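Local coordinates for protein porin B (Pseudomonas putida, PDB 4GEY) that forms an outer-membrane beta-barrel channel that carries carbohydrates and probably takes up sugars such as glucose, at residues A[166-171]-A[175-180]; A[195-198]-A[204-207]; A[267-272]-A[276-281]. The protein carries 2 engineered substitutions. All coordinates share one frame; numbering follows the deposited sequence.

Overall arrangement
The three contacts follow one another along the chain, and none nests in or crosses another. After strand 145-149 the chain enters a loop, where contact 1 folds 166-171 back on helix 175-178 across the three residues between them, near the molecule's middle. Strand 190-198 follows in the barrel wall, and contact 2 pairs it with strand 203-212 as a hairpin, its centre about 24 Å from that of contact 1. Farther on, after strand 248-259, contact 3 closes the excursion 267-281 before strand 282-298. Its centre lies about 30 Å from that of contact 1 and about 42 Å from that of contact 2. Interior, wall and peripheral loop are thus each fixed locally, without touching.

Contact 1. Residues A[166-171]-A[175-180]; sequences QNLAFC and VGNWVG
L168 and N177 have the closest backbones here, their CA atoms 7.8 Å apart, where the 3-10 turn 168-169 faces the short helix 175-178 in a loop folded into the interior of the porin barrel. At this separation the side chains, not the backbones, make most of the contact. L168 and N177 reach out from opposite directions, and the forked end of the leucine straddles the amide oxygen, CD1 and CD2 each 3.3 Å from N177 OD1. N177 holds CG anti to its carbonyl carbon (chi1 -66°), which carries the amide out to the leucine. Its ND2 is hydrogen-bonded to Q174, and the side chain ends about 4 Å from a bound glucose, so a polar residue suits this border between packing and sugar channel. W178 lies alongside: N177 CB sits over one face of the indole, while the ring's edge meets the turn, CZ2 lying 4.4 Å from A169 CA. The small alanine lets this broad ring come up to the backbone. Outside the two segments, A169 O accepts from Y329 OH and Q331 NE2 on the barrel wall, and C171 is disulfide-bonded to C163. N167 shapes the turn as an Asx turn: its OD1, which also bonds S117 OG, accepts from A169 N at 3.0 Å, with an N-H...O angle of 149°.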
loop_
_atom_site.group_PDB
_atom_site.type_symbol
_atom_site.label_atom_id
_atom_site.label_comp_id
_atom_site.label_asym_id
_atom_site.label_seq_id
_atom_site.Cartn_x
_atom_site.Cartn_y
_atom_site.Cartn_z
ATOM N N GLN A 166 6.018 -2.200 -8.858
ATOM C CA GLN A 166 4.963 -1.401 -9.452
ATOM C C GLN A 166 3.596 -1.968 -9.074
ATOM O O GLN A 166 2.615 -1.230 -8.908
ATOM C CB GLN A 166 5.111 -1.341 -10.971
ATOM C CG GLN A 166 4.083 -0.429 -11.640
ATOM C CD GLN A 166 4.496 0.007 -13.030
ATOM O OE1 GLN A 166 5.630 0.443 -13.251
ATOM N NE2 GLN A 166 3.580 -0.116 -13.981
ATOM N N ASN A 167 3.546 -3.290 -8.947
ATOM C CA ASN A 167 2.318 -3.988 -8.628
ATOM C C ASN A 167 1.917 -3.790 -7.157
ATOM O O ASN A 167 2.730 -3.968 -6.256
ATOM C CB ASN A 167 2.494 -5.464 -8.935
ATOM C CG ASN A 167 1.196 -6.226 -8.896
ATOM O OD1 ASN A 167 0.642 -6.490 -7.826
ATOM N ND2 ASN A 167 0.710 -6.606 -10.062
ATOM N N LEU A 168 0.654 -3.435 -6.934
ATOM C CA LEU A 168 0.142 -3.102 -5.605
ATOM C C LEU A 168 0.429 -4.172 -4.582
ATOM O O LEU A 168 0.739 -3.859 -3.443
ATOM C CB LEU A 168 -1.370 -2.854 -5.643
ATOM C CG LEU A 168 -1.928 -1.594 -4.976
ATOM C CD1 LEU A 168 -3.388 -1.801 -4.625
ATOM C CD2 LEU A 168 -1.126 -1.164 -3.768
ATOM N N ALA A 169 0.331 -5.431 -4.992
ATOM C CA ALA A 169 0.532 -6.555 -4.088
ATOM C C ALA A 169 1.906 -6.545 -3.413
ATOM O O ALA A 169 2.104 -7.230 -2.399
ATOM C CB ALA A 169 0.346 -7.856 -4.839
ATOM N N PHE A 170 2.857 -5.801 -3.982
ATOM C CA PHE A 170 4.221 -5.769 -3.448
ATOM C C PHE A 170 4.634 -4.372 -3.014
ATOM O O PHE A 170 5.821 -4.057 -2.922
ATOM C CB PHE A 170 5.233 -6.316 -4.466
ATOM C CG PHE A 170 4.810 -7.592 -5.090
ATOM C CD1 PHE A 170 4.805 -8.764 -4.360
ATOM C CD2 PHE A 170 4.396 -7.624 -6.406
ATOM C CE1 PHE A 170 4.386 -9.956 -4.938
ATOM C CE2 PHE A 170 3.987 -8.803 -6.986
ATOM C CZ PHE A 170 3.970 -9.971 -6.247
ATOM N N CYS A 171 3.648 -3.536 -2.746
ATOM C CA CYS A 171 3.922 -2.149 -2.402
ATOM C C CYS A 171 3.003 -1.670 -1.279
ATOM O O CYS A 171 1.783 -1.678 -1.425
ATOM C CB CYS A 171 3.767 -1.250 -3.634
ATOM S SG CYS A 171 3.369 0.471 -3.216
ATOM N N VAL A 175 -2.634 -4.870 4.282
ATOM C CA VAL A 175 -3.903 -4.755 4.980
ATOM C C VAL A 175 -4.683 -3.587 4.370
ATOM O O VAL A 175 -5.898 -3.658 4.199
ATOM C CB VAL A 175 -3.698 -4.584 6.511
ATOM C CG1 VAL A 175 -5.013 -4.333 7.223
ATOM C CG2 VAL A 175 -3.016 -5.822 7.086
ATOM N N GLY A 176 -3.967 -2.530 3.995
ATOM C CA GLY A 176 -4.574 -1.412 3.302
ATOM C C GLY A 176 -5.150 -1.742 1.933
ATOM O O GLY A 176 -5.999 -1.023 1.417
ATOM N N ASN A 177 -4.687 -2.826 1.327
ATOM C CA ASN A 177 -5.206 -3.201 0.027
ATOM C C ASN A 177 -6.466 -4.057 0.139
ATOM O O ASN A 177 -7.458 -3.823 -0.547
ATOM C CB ASN A 177 -4.119 -3.893 -0.782
ATOM C CG ASN A 177 -2.985 -2.954 -1.133
ATOM O OD1 ASN A 177 -3.195 -1.748 -1.311
ATOM N ND2 ASN A 177 -1.774 -3.491 -1.219
ATOM N N TRP A 178 -6.435 -5.028 1.035
ATOM C CA TRP A 178 -7.488 -6.031 1.091
ATOM C C TRP A 178 -8.628 -5.688 2.054
ATOM O O TRP A 178 -9.685 -6.328 2.031
ATOM C CB TRP A 178 -6.859 -7.399 1.392
ATOM C CG TRP A 178 -5.543 -7.554 0.679
ATOM C CD1 TRP A 178 -4.371 -8.010 1.202
ATOM C CD2 TRP A 178 -5.263 -7.210 -0.686
ATOM N NE1 TRP A 178 -3.382 -7.983 0.246
ATOM C CE2 TRP A 178 -3.908 -7.496 -0.920
ATOM C CE3 TRP A 178 -6.033 -6.695 -1.738
ATOM C CZ2 TRP A 178 -3.313 -7.284 -2.147
ATOM C CZ3 TRP A 178 -5.433 -6.480 -2.947
ATOM C CH2 TRP A 178 -4.094 -6.775 -3.146
ATOM N N VAL A 179 -8.413 -4.683 2.895
ATOM C CA VAL A 179 -9.499 -4.113 3.680
ATOM C C VAL A 179 -9.437 -2.592 3.469
ATOM O O VAL A 179 -9.724 -1.771 4.338
ATOM C CB VAL A 179 -9.531 -4.678 5.165
ATOM C CG1 VAL A 179 -8.170 -4.714 5.784
ATOM C CG2 VAL A 179 -10.549 -3.966 6.067
ATOM N N GLY A 180 -9.068 -2.237 2.244
ATOM C CA GLY A 180 -8.992 -0.850 1.827
ATOM C C GLY A 180 -10.305 -0.096 1.814
ATOM O O GLY A 180 -10.313 1.110 1.576
#

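Contact 2. Residues A[195-198]-A[204-207]. With C8E ((hydroxyethyloxy)tri(ethyloxy)octane), chain C.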
loop_
_atom_site.group_PDB
_atom_site.type_symbol
_atom_site.label_atom_id
_atom_site.label_comp_id
_atom_site.label_asym_id
_atom_site.label_seq_id
_atom_site.Cartn_x
_atom_site.Cartn_y
_atom_site.Cartn_z
ATOM N N VAL A 195 0.619 5.498 19.593
ATOM C CA VAL A 195 1.536 5.430 20.740
ATOM C C VAL A 195 2.503 4.254 20.583
ATOM O O VAL A 195 2.099 3.132 20.256
ATOM C CB VAL A 195 0.784 5.335 22.098
ATOM C CG1 VAL A 195 1.756 5.210 23.233
ATOM C CG2 VAL A 195 -0.108 6.551 22.322
ATOM N N LYS A 196 3.783 4.520 20.802
ATOM C CA LYS A 196 4.824 3.545 20.516
ATOM C C LYS A 196 5.798 3.439 21.679
ATOM O O LYS A 196 6.291 4.446 22.201
ATOM C CB LYS A 196 5.572 3.923 19.230
ATOM C CG LYS A 196 6.668 2.948 18.839
ATOM C CD LYS A 196 7.007 3.020 17.357
ATOM C CE LYS A 196 7.697 4.325 17.013
ATOM N NZ LYS A 196 8.642 4.145 15.884
ATOM N N TYR A 197 6.064 2.206 22.082
ATOM C CA TYR A 197 6.978 1.932 23.176
ATOM C C TYR A 197 8.158 1.189 22.571
ATOM O O TYR A 197 7.991 0.108 22.024
ATOM C CB TYR A 197 6.259 1.092 24.244
ATOM C CG TYR A 197 7.112 0.540 25.388
ATOM C CD1 TYR A 197 8.339 1.109 25.728
ATOM C CD2 TYR A 197 6.679 -0.568 26.129
ATOM C CE1 TYR A 197 9.107 0.591 26.766
ATOM C CE2 TYR A 197 7.438 -1.082 27.168
ATOM C CZ TYR A 197 8.653 -0.498 27.475
ATOM O OH TYR A 197 9.420 -1.000 28.496
ATOM N N ASN A 198 9.339 1.790 22.645
ATOM C CA ASN A 198 10.570 1.122 22.255
ATOM C C ASN A 198 11.153 0.362 23.431
ATOM O O ASN A 198 11.763 0.959 24.311
ATOM C CB ASN A 198 11.596 2.141 21.769
ATOM C CG ASN A 198 11.146 2.875 20.529
ATOM O OD1 ASN A 198 10.970 2.270 19.468
ATOM N ND2 ASN A 198 10.957 4.187 20.649
ATOM N N PHE A 204 9.952 -3.156 19.234
ATOM C CA PHE A 204 8.941 -2.239 19.764
ATOM C C PHE A 204 7.503 -2.735 19.645
ATOM O O PHE A 204 7.199 -3.614 18.847
ATOM C CB PHE A 204 9.104 -0.807 19.206
ATOM C CG PHE A 204 8.792 -0.653 17.735
ATOM C CD1 PHE A 204 7.489 -0.440 17.299
ATOM C CD2 PHE A 204 9.803 -0.633 16.797
ATOM C CE1 PHE A 204 7.207 -0.251 15.944
ATOM C CE2 PHE A 204 9.523 -0.446 15.452
ATOM C CZ PHE A 204 8.224 -0.261 15.032
ATOM N N VAL A 205 6.628 -2.162 20.457
ATOM C CA VAL A 205 5.200 -2.444 20.375
ATOM C C VAL A 205 4.480 -1.128 20.151
ATOM O O VAL A 205 5.001 -0.068 20.487
ATOM C CB VAL A 205 4.670 -3.131 21.658
ATOM C CG1 VAL A 205 5.302 -4.498 21.821
ATOM C CG2 VAL A 205 4.945 -2.278 22.863
ATOM N N GLN A 206 3.291 -1.187 19.568
ATOM C CA GLN A 206 2.543 0.036 19.284
ATOM C C GLN A 206 1.078 -0.238 19.050
ATOM O O GLN A 206 0.693 -1.320 18.590
ATOM C CB GLN A 206 3.123 0.767 18.075
ATOM C CG GLN A 206 3.085 0.004 16.773
ATOM C CD GLN A 206 3.592 0.868 15.627
ATOM O OE1 GLN A 206 3.884 2.053 15.820
ATOM N NE2 GLN A 206 3.701 0.288 14.429
ATOM N N VAL A 207 0.266 0.759 19.365
ATOM C CA VAL A 207 -1.174 0.682 19.168
ATOM C C VAL A 207 -1.594 2.052 18.671
ATOM O O VAL A 207 -0.906 3.041 18.926
ATOM C CB VAL A 207 -1.917 0.315 20.490
ATOM C CG1 VAL A 207 -1.567 1.294 21.597
ATOM C CG2 VAL A 207 -3.426 0.264 20.286
HETATM C C1 C8E C . -0.850 -9.428 18.286
HETATM C C2 C8E C . -0.520 -7.954 18.424
HETATM C C3 C8E C . 0.612 -7.803 19.432
HETATM C C4 C8E C . 0.215 -6.894 20.589
HETATM C C5 C8E C . 1.238 -5.787 20.804
HETATM C C6 C8E C . 0.525 -4.447 20.966
HETATM C C7 C8E C . 0.689 -3.904 22.379
HETATM C C8 C8E C . 0.188 -2.470 22.524
HETATM O O9 C8E C . 1.283 -1.615 22.801
HETATM C C10 C8E C . 0.920 -0.482 23.573
HETATM C C11 C8E C . 2.086 0.496 23.723
HETATM O O12 C8E C . 1.892 1.320 24.859
#
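K196 sends CG anti to its backbone N (chi1 -179°), and F204 turns its ring between its own N and carbonyl carbon (chi1 69°); these torsions bring the lysine chain across one face of the phenyl ring. K196 CD lies 3.5 Å from F204 CD1, and the chain bends at chi3 and chi4 to set NZ over the same ring, 4.6 Å from its centroid and 14° off the normal, a cation-pi interaction. Lysine suits the place because its methylenes pack on the ring while its charge meets the pi cloud. Q206 completes the group, its OE1 3.6 Å from K196 CD and its NE2 bonded to D157 O and E238 OE1, which hold the amide. N198 lies beside F204, its amide plane steeply inclined to the ring and its ND2 bonded to G143 O.

Y197 and V205 point the same way from the other face, with Y197 CB 3.9 Å from V205 CG2. This face, shared with V195 and V207, meets detergent: V207 CG1 is 3.6 Å from C10 of the C8E molecule, and V205 CG2 also touches it. Branched, apolar valines suit both the extended backbone and the detergent where its alkyl chain meets the first ether oxygen. Between the strands, V195 with V207 and Y197 with V205 exchange two backbone bonds per pair, the Y197 N to V205 O bond measuring 3.0 Å. Antiparallel strands with a largely polar face (F204 apart) and a mainly apolar one touched by detergent form a beta hairpin characteristic of an outer-membrane porin wall.

Contact 3. Residues A[267-272]-A[276-281]; sequences YDDVNG and ALTGEA
T278 OG1 is held by two bonds, as donor and as acceptor: it donates to D269 OD2 at 2.9 Å and accepts from E280 N at 2.8 Å, the N-H...O angle of the latter being 160°. The hydroxyl meets the carboxylate on the anti lone pair of OD2, and the two side chains cross at about a right angle. D269 can reach it because CG stands between the backbone N and carbonyl carbon (chi1 68°), which swings the carboxylate over the following turn and toward the threonine. Its other oxygen, OD1, faces the turn and takes a weak bond from N271 N at 3.2 Å and another weak one from N273 N. An aspartate thus serves both segments at once. A valine in place of T278 would keep the bulk but would probably leave D269 OD2 and E280 N without the hydroxyl they share, and the carboxylate less firmly held.

A second tie is made by the backbones, V270 N donating to A281 O at 2.9 Å, and V270 CG1 packs loosely against E280 CG, 4.3 Å away. Two glycines suit their backbone angles: G272, with positive phi, ends the turn by giving its N-H to D269 O, and G279 takes positive phi just past the short, weakly bonded helix. Y267 and A276 rest on L367 of helix 359-372, which places the loop against that helix. The whole is an exposed connection between barrel strands 248-259 and 282-298, built from a type I beta turn at 269-272 facing an ST turn begun by T278.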
loop_
_atom_site.group_PDB
_atom_site.type_symbol
_atom_site.label_atom_id
_atom_site.label_comp_id
_atom_site.label_asym_id
_atom_site.label_seq_id
_atom_site.Cartn_x
_atom_site.Cartn_y
_atom_site.Cartn_z
ATOM N N TYR A 267 -23.029 -12.502 2.988
ATOM C CA TYR A 267 -23.970 -13.554 2.578
ATOM C C TYR A 267 -25.333 -13.515 3.295
ATOM O O TYR A 267 -26.380 -13.587 2.657
ATOM C CB TYR A 267 -23.318 -14.925 2.787
ATOM C CG TYR A 267 -24.076 -16.082 2.178
ATOM C CD1 TYR A 267 -25.076 -16.752 2.891
ATOM C CD2 TYR A 267 -23.791 -16.512 0.882
ATOM C CE1 TYR A 267 -25.768 -17.815 2.316
ATOM C CE2 TYR A 267 -24.477 -17.566 0.310
ATOM C CZ TYR A 267 -25.460 -18.210 1.027
ATOM O OH TYR A 267 -26.124 -19.251 0.433
ATOM N N ASP A 268 -25.318 -13.422 4.620
ATOM C CA ASP A 268 -26.549 -13.440 5.403
ATOM C C ASP A 268 -27.329 -12.134 5.280
ATOM O O ASP A 268 -26.757 -11.043 5.352
ATOM C CB ASP A 268 -26.245 -13.685 6.888
ATOM C CG ASP A 268 -25.814 -15.115 7.184
ATOM O OD1 ASP A 268 -26.034 -16.007 6.340
ATOM O OD2 ASP A 268 -25.262 -15.346 8.283
ATOM N N ASP A 269 -28.642 -12.241 5.105
ATOM C CA ASP A 269 -29.496 -11.065 5.227
ATOM C C ASP A 269 -29.819 -10.839 6.701
ATOM O O ASP A 269 -29.466 -11.661 7.547
ATOM C CB ASP A 269 -30.763 -11.179 4.365
ATOM C CG ASP A 269 -31.742 -12.248 4.851
ATOM O OD1 ASP A 269 -31.463 -12.973 5.829
ATOM O OD2 ASP A 269 -32.820 -12.363 4.235
ATOM N N VAL A 270 -30.486 -9.733 7.004
ATOM C CA VAL A 270 -30.824 -9.376 8.382
ATOM C C VAL A 270 -31.472 -10.524 9.216
ATOM O O VAL A 270 -31.364 -10.545 10.448
ATOM C CB VAL A 270 -31.693 -8.092 8.407
ATOM C CG1 VAL A 270 -33.029 -8.362 7.756
ATOM C CG2 VAL A 270 -31.880 -7.588 9.824
ATOM N N ASN A 271 -32.095 -11.495 8.544
ATOM C CA ASN A 271 -32.755 -12.613 9.232
ATOM C C ASN A 271 -31.945 -13.909 9.276
ATOM O O ASN A 271 -32.353 -14.879 9.923
ATOM C CB ASN A 271 -34.106 -12.923 8.587
ATOM C CG ASN A 271 -34.916 -11.685 8.322
ATOM O OD1 ASN A 271 -35.144 -10.882 9.221
ATOM N ND2 ASN A 271 -35.339 -11.509 7.073
ATOM N N GLY A 272 -30.828 -13.945 8.557
ATOM C CA GLY A 272 -29.994 -15.131 8.537
ATOM C C GLY A 272 -30.251 -16.013 7.336
ATOM O O GLY A 272 -29.681 -17.095 7.228
ATOM N N ALA A 276 -29.095 -13.292 -1.306
ATOM C CA ALA A 276 -29.267 -13.435 -2.749
ATOM C C ALA A 276 -30.670 -13.924 -3.090
ATOM O O ALA A 276 -31.162 -13.687 -4.193
ATOM C CB ALA A 276 -28.244 -14.398 -3.301
ATOM N N LEU A 277 -31.304 -14.618 -2.142
ATOM C CA LEU A 277 -32.656 -15.124 -2.332
ATOM C C LEU A 277 -33.718 -14.129 -1.899
ATOM O O LEU A 277 -34.856 -14.204 -2.350
ATOM C CB LEU A 277 -32.865 -16.415 -1.548
ATOM C CG LEU A 277 -32.016 -17.625 -1.915
ATOM C CD1 LEU A 277 -32.450 -18.824 -1.102
ATOM C CD2 LEU A 277 -32.117 -17.913 -3.404
ATOM N N THR A 278 -33.362 -13.204 -1.016
ATOM C CA THR A 278 -34.384 -12.349 -0.429
ATOM C C THR A 278 -34.361 -10.925 -0.947
ATOM O O THR A 278 -35.405 -10.310 -1.114
ATOM C CB THR A 278 -34.329 -12.344 1.123
ATOM O OG1 THR A 278 -33.438 -11.321 1.589
ATOM C CG2 THR A 278 -33.888 -13.701 1.642
ATOM N N GLY A 279 -33.170 -10.397 -1.188
ATOM C CA GLY A 279 -33.042 -9.019 -1.618
ATOM C C GLY A 279 -33.221 -8.067 -0.453
ATOM O O GLY A 279 -33.328 -6.852 -0.641
ATOM N N GLU A 280 -33.258 -8.617 0.758
ATOM C CA GLU A 280 -33.328 -7.789 1.953
ATOM C C GLU A 280 -31.935 -7.269 2.287
ATOM O O GLU A 280 -30.956 -7.676 1.660
ATOM C CB GLU A 280 -33.891 -8.580 3.128
ATOM C CG GLU A 280 -34.878 -7.792 3.958
ATOM C CD GLU A 280 -36.307 -8.053 3.540
ATOM O OE1 GLU A 280 -36.674 -9.241 3.430
ATOM O OE2 GLU A 280 -37.062 -7.080 3.317
ATOM N N ALA A 281 -31.840 -6.370 3.261
ATOM C CA ALA A 281 -30.538 -5.829 3.645
ATOM C C ALA A 281 -29.650 -6.922 4.252
ATOM O O ALA A 281 -30.150 -7.900 4.825
ATOM C CB ALA A 281 -30.702 -4.667 4.610
#